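Local coordinates for protein nucleoporin NUP170 (Chaetomium thermophilum, PDB 5HAX) that probably serves as a scaffold nucleoporin of the nuclear pore complex, helping to build its inner ring, at residues Val120-Val128 and His198-Glu206. Numbering follows the deposited sequence.
Sequences VPPKPGVFV and HEIFYQQEE
Y202 reaches into the 120-128 loop, its hydroxyl accepting the backbone N-H of K123 (N to OH 2.8 Å, N-H...O 150°) while donating to a water held by P121 O. A tyrosine suits the place because one residue supplies both an apolar ring and this polar end. Packing about that ring is close. The K123 chain lies over one face, with CD 3.5 Å from the Y202 ring centroid in a CH-pi contact. V126 CG1 meets the ring edge and also covers a face of F127, whose CE2 comes to 3.4 Å from Y202 CE1, rim to rim; both residues are apolar, as befits this buried flank. K123, bent only at its last torsion (chi4 -69°), spends its methylenes on the ring and delivers NZ to a second water, which donates to E199 OE2 and I200 O. E199 also forms a salt bridge with R186. A leucine in place of Y202 would probably leave K123 N without its acceptor and the lysine chain without a flat face to lie on. By contrast, at the solvent side exposed G125, whose positive phi suits a glycine, meets just the partly exposed Q204 side chain. Thus a loop from one four-stranded antiparallel blade packs against a strand end of the next, as in a beta-propeller.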
loop_
_atom_site.group_PDB
_atom_site.type_symbol
_atom_site.label_atom_id
_atom_site.label_comp_id
_atom_site.label_asym_id
_atom_site.label_seq_id
_atom_site.Cartn_x
_atom_site.Cartn_y
_atom_site.Cartn_z
ATOM N N VAL A 120 14.267 -11.905 -1.877
ATOM C CA VAL A 120 14.168 -11.062 -3.069
ATOM C C VAL A 120 13.472 -11.841 -4.175
ATOM O O VAL A 120 13.344 -13.073 -4.105
ATOM C CB VAL A 120 15.559 -10.578 -3.542
ATOM C CG1 VAL A 120 16.220 -9.720 -2.465
ATOM C CG2 VAL A 120 16.442 -11.766 -3.912
ATOM N N PRO A 121 13.003 -11.149 -5.213
ATOM C CA PRO A 121 12.448 -11.844 -6.383
ATOM C C PRO A 121 13.532 -12.586 -7.144
ATOM O O PRO A 121 14.719 -12.244 -7.043
ATOM C CB PRO A 121 11.856 -10.704 -7.229
ATOM C CG PRO A 121 11.664 -9.575 -6.280
ATOM C CD PRO A 121 12.773 -9.697 -5.281
ATOM N N PRO A 122 13.166 -13.604 -7.919
ATOM C CA PRO A 122 14.159 -14.322 -8.723
ATOM C C PRO A 122 14.412 -13.637 -10.058
ATOM O O PRO A 122 13.605 -12.846 -10.549
ATOM C CB PRO A 122 13.510 -15.695 -8.928
ATOM C CG PRO A 122 12.047 -15.394 -8.950
ATOM C CD PRO A 122 11.832 -14.223 -8.015
ATOM N N LYS A 123 15.562 -13.954 -10.639
ATOM C CA LYS A 123 15.858 -13.494 -11.991
ATOM C C LYS A 123 15.018 -14.295 -12.984
ATOM O O LYS A 123 15.055 -15.530 -12.958
ATOM C CB LYS A 123 17.347 -13.644 -12.301
ATOM C CG LYS A 123 18.241 -12.612 -11.613
ATOM C CD LYS A 123 19.717 -12.839 -11.932
ATOM C CE LYS A 123 20.621 -11.856 -11.192
ATOM N NZ LYS A 123 20.493 -10.458 -11.691
ATOM N N PRO A 124 14.238 -13.643 -13.850
ATOM C CA PRO A 124 13.387 -14.394 -14.783
ATOM C C PRO A 124 14.189 -15.322 -15.683
ATOM O O PRO A 124 15.361 -15.084 -15.980
ATOM C CB PRO A 124 12.700 -13.292 -15.598
ATOM C CG PRO A 124 12.693 -12.115 -14.700
ATOM C CD PRO A 124 13.964 -12.197 -13.908
ATOM N N GLY A 125 13.529 -16.393 -16.121
ATOM C CA GLY A 125 14.144 -17.333 -17.038
ATOM C C GLY A 125 15.323 -18.084 -16.469
ATOM O O GLY A 125 16.099 -18.668 -17.231
ATOM N N VAL A 126 15.486 -18.083 -15.148
ATOM C CA VAL A 126 16.562 -18.804 -14.475
ATOM C C VAL A 126 16.037 -20.056 -13.784
ATOM O O VAL A 126 16.561 -21.153 -13.982
ATOM C CB VAL A 126 17.289 -17.888 -13.465
ATOM C CG1 VAL A 126 18.390 -18.659 -12.738
ATOM C CG2 VAL A 126 17.860 -16.664 -14.163
ATOM N N PHE A 127 15.003 -19.903 -12.963
ATOM C CA PHE A 127 14.494 -20.975 -12.125
ATOM C C PHE A 127 13.152 -21.478 -12.641
ATOM O O PHE A 127 12.485 -20.834 -13.456
ATOM C CB PHE A 127 14.341 -20.503 -10.676
ATOM C CG PHE A 127 15.633 -20.077 -10.037
ATOM C CD1 PHE A 127 16.577 -21.014 -9.653
ATOM C CD2 PHE A 127 15.898 -18.737 -9.813
ATOM C CE1 PHE A 127 17.764 -20.621 -9.063
ATOM C CE2 PHE A 127 17.081 -18.339 -9.222
ATOM C CZ PHE A 127 18.015 -19.283 -8.848
ATOM N N VAL A 128 12.775 -22.661 -12.152
ATOM C CA VAL A 128 11.446 -23.191 -12.413
ATOM C C VAL A 128 10.406 -22.188 -11.919
ATOM O O VAL A 128 10.624 -21.457 -10.944
ATOM C CB VAL A 128 11.273 -24.562 -11.735
ATOM C CG1 VAL A 128 11.375 -24.438 -10.216
ATOM C CG2 VAL A 128 9.950 -25.198 -12.126
ATOM N N HIS A 198 27.875 -3.356 -4.009
ATOM C CA HIS A 198 28.167 -4.516 -4.832
ATOM C C HIS A 198 26.873 -5.079 -5.401
ATOM O O HIS A 198 25.779 -4.817 -4.894
ATOM C CB HIS A 198 28.889 -5.603 -4.025
ATOM C CG HIS A 198 30.192 -5.161 -3.437
ATOM N ND1 HIS A 198 30.275 -4.449 -2.258
ATOM C CD2 HIS A 198 31.466 -5.336 -3.861
ATOM C CE1 HIS A 198 31.543 -4.205 -1.983
ATOM N NE2 HIS A 198 32.287 -4.732 -2.940
ATOM N N GLU A 199 27.014 -5.858 -6.470
ATOM C CA GLU A 199 25.897 -6.560 -7.085
ATOM C C GLU A 199 26.292 -8.010 -7.305
ATOM O O GLU A 199 27.432 -8.299 -7.682
ATOM C CB GLU A 199 25.484 -5.919 -8.421
ATOM C CG GLU A 199 24.339 -6.651 -9.123
ATOM C CD GLU A 199 23.775 -5.885 -10.305
ATOM O OE1 GLU A 199 24.360 -4.851 -10.685
ATOM O OE2 GLU A 199 22.738 -6.319 -10.853
ATOM N N ILE A 200 25.352 -8.916 -7.053
ATOM C CA ILE A 200 25.546 -10.341 -7.295
ATOM C C ILE A 200 24.835 -10.698 -8.593
ATOM O O ILE A 200 23.636 -10.436 -8.749
ATOM C CB ILE A 200 25.024 -11.192 -6.126
ATOM C CG1 ILE A 200 25.885 -10.944 -4.883
ATOM C CG2 ILE A 200 25.027 -12.682 -6.508
ATOM C CD1 ILE A 200 25.588 -11.864 -3.721
ATOM N N PHE A 201 25.579 -11.288 -9.523
ATOM C CA PHE A 201 25.033 -11.835 -10.755
ATOM C C PHE A 201 24.935 -13.349 -10.635
ATOM O O PHE A 201 25.746 -13.987 -9.960
ATOM C CB PHE A 201 25.910 -11.475 -11.955
ATOM C CG PHE A 201 26.126 -10.003 -12.134
ATOM C CD1 PHE A 201 25.203 -9.231 -12.818
ATOM C CD2 PHE A 201 27.258 -9.392 -11.626
ATOM C CE1 PHE A 201 25.403 -7.875 -12.987
ATOM C CE2 PHE A 201 27.463 -8.040 -11.792
ATOM C CZ PHE A 201 26.536 -7.277 -12.474
ATOM N N TYR A 202 23.935 -13.925 -11.296
ATOM C CA TYR A 202 23.861 -15.373 -11.383
ATOM C C TYR A 202 23.082 -15.771 -12.628
ATOM O O TYR A 202 22.211 -15.034 -13.100
ATOM C CB TYR A 202 23.236 -15.994 -10.123
ATOM C CG TYR A 202 21.790 -15.629 -9.857
ATOM C CD1 TYR A 202 20.755 -16.400 -10.368
ATOM C CD2 TYR A 202 21.464 -14.533 -9.069
ATOM C CE1 TYR A 202 19.434 -16.079 -10.117
ATOM C CE2 TYR A 202 20.146 -14.205 -8.812
ATOM C CZ TYR A 202 19.135 -14.982 -9.338
ATOM O OH TYR A 202 17.823 -14.657 -9.086
ATOM N N GLN A 203 23.421 -16.945 -13.156
ATOM C CA GLN A 203 22.831 -17.452 -14.384
ATOM C C GLN A 203 22.700 -18.964 -14.281
ATOM O O GLN A 203 23.349 -19.611 -13.454
ATOM C CB GLN A 203 23.671 -17.072 -15.608
ATOM C CG GLN A 203 25.093 -17.611 -15.566
ATOM C CD GLN A 203 25.943 -17.100 -16.711
ATOM O OE1 GLN A 203 25.433 -16.511 -17.663
ATOM N NE2 GLN A 203 27.250 -17.320 -16.622
ATOM N N GLN A 204 21.853 -19.521 -15.149
ATOM C CA GLN A 204 21.566 -20.951 -15.094
ATOM C C GLN A 204 22.731 -21.780 -15.623
ATOM O O GLN A 204 23.082 -22.809 -15.035
ATOM C CB GLN A 204 20.292 -21.257 -15.883
ATOM C CG GLN A 204 20.361 -20.881 -17.357
ATOM C CD GLN A 204 19.047 -21.107 -18.078
ATOM O OE1 GLN A 204 17.983 -20.743 -17.577
ATOM N NE2 GLN A 204 19.113 -21.718 -19.255
ATOM N N GLU A 205 23.343 -21.353 -16.725
ATOM C CA GLU A 205 24.329 -22.171 -17.415
ATOM C C GLU A 205 25.717 -21.995 -16.813
ATOM O O GLU A 205 26.119 -20.885 -16.451
ATOM C CB GLU A 205 24.367 -21.825 -18.905
ATOM C CG GLU A 205 23.075 -22.159 -19.642
ATOM C CD GLU A 205 23.304 -22.661 -21.059
ATOM O OE1 GLU A 205 24.273 -23.418 -21.285
ATOM O OE2 GLU A 205 22.506 -22.302 -21.952
ATOM N N GLU A 206 26.441 -23.107 -16.707
ATOM C CA GLU A 206 27.846 -23.100 -16.334
ATOM C C GLU A 206 28.700 -22.988 -17.590
ATOM O O GLU A 206 28.436 -23.658 -18.594
ATOM C CB GLU A 206 28.203 -24.373 -15.563
ATOM C CG GLU A 206 29.675 -24.513 -15.195
ATOM C CD GLU A 206 30.134 -23.473 -14.192
ATOM O OE1 GLU A 206 30.336 -23.833 -13.013
ATOM O OE2 GLU A 206 30.297 -22.297 -14.581
HETATM O O HOH W 1 17.381 -12.495 -7.617
HETATM O O HOH W 2 21.942 -8.819 -9.880
#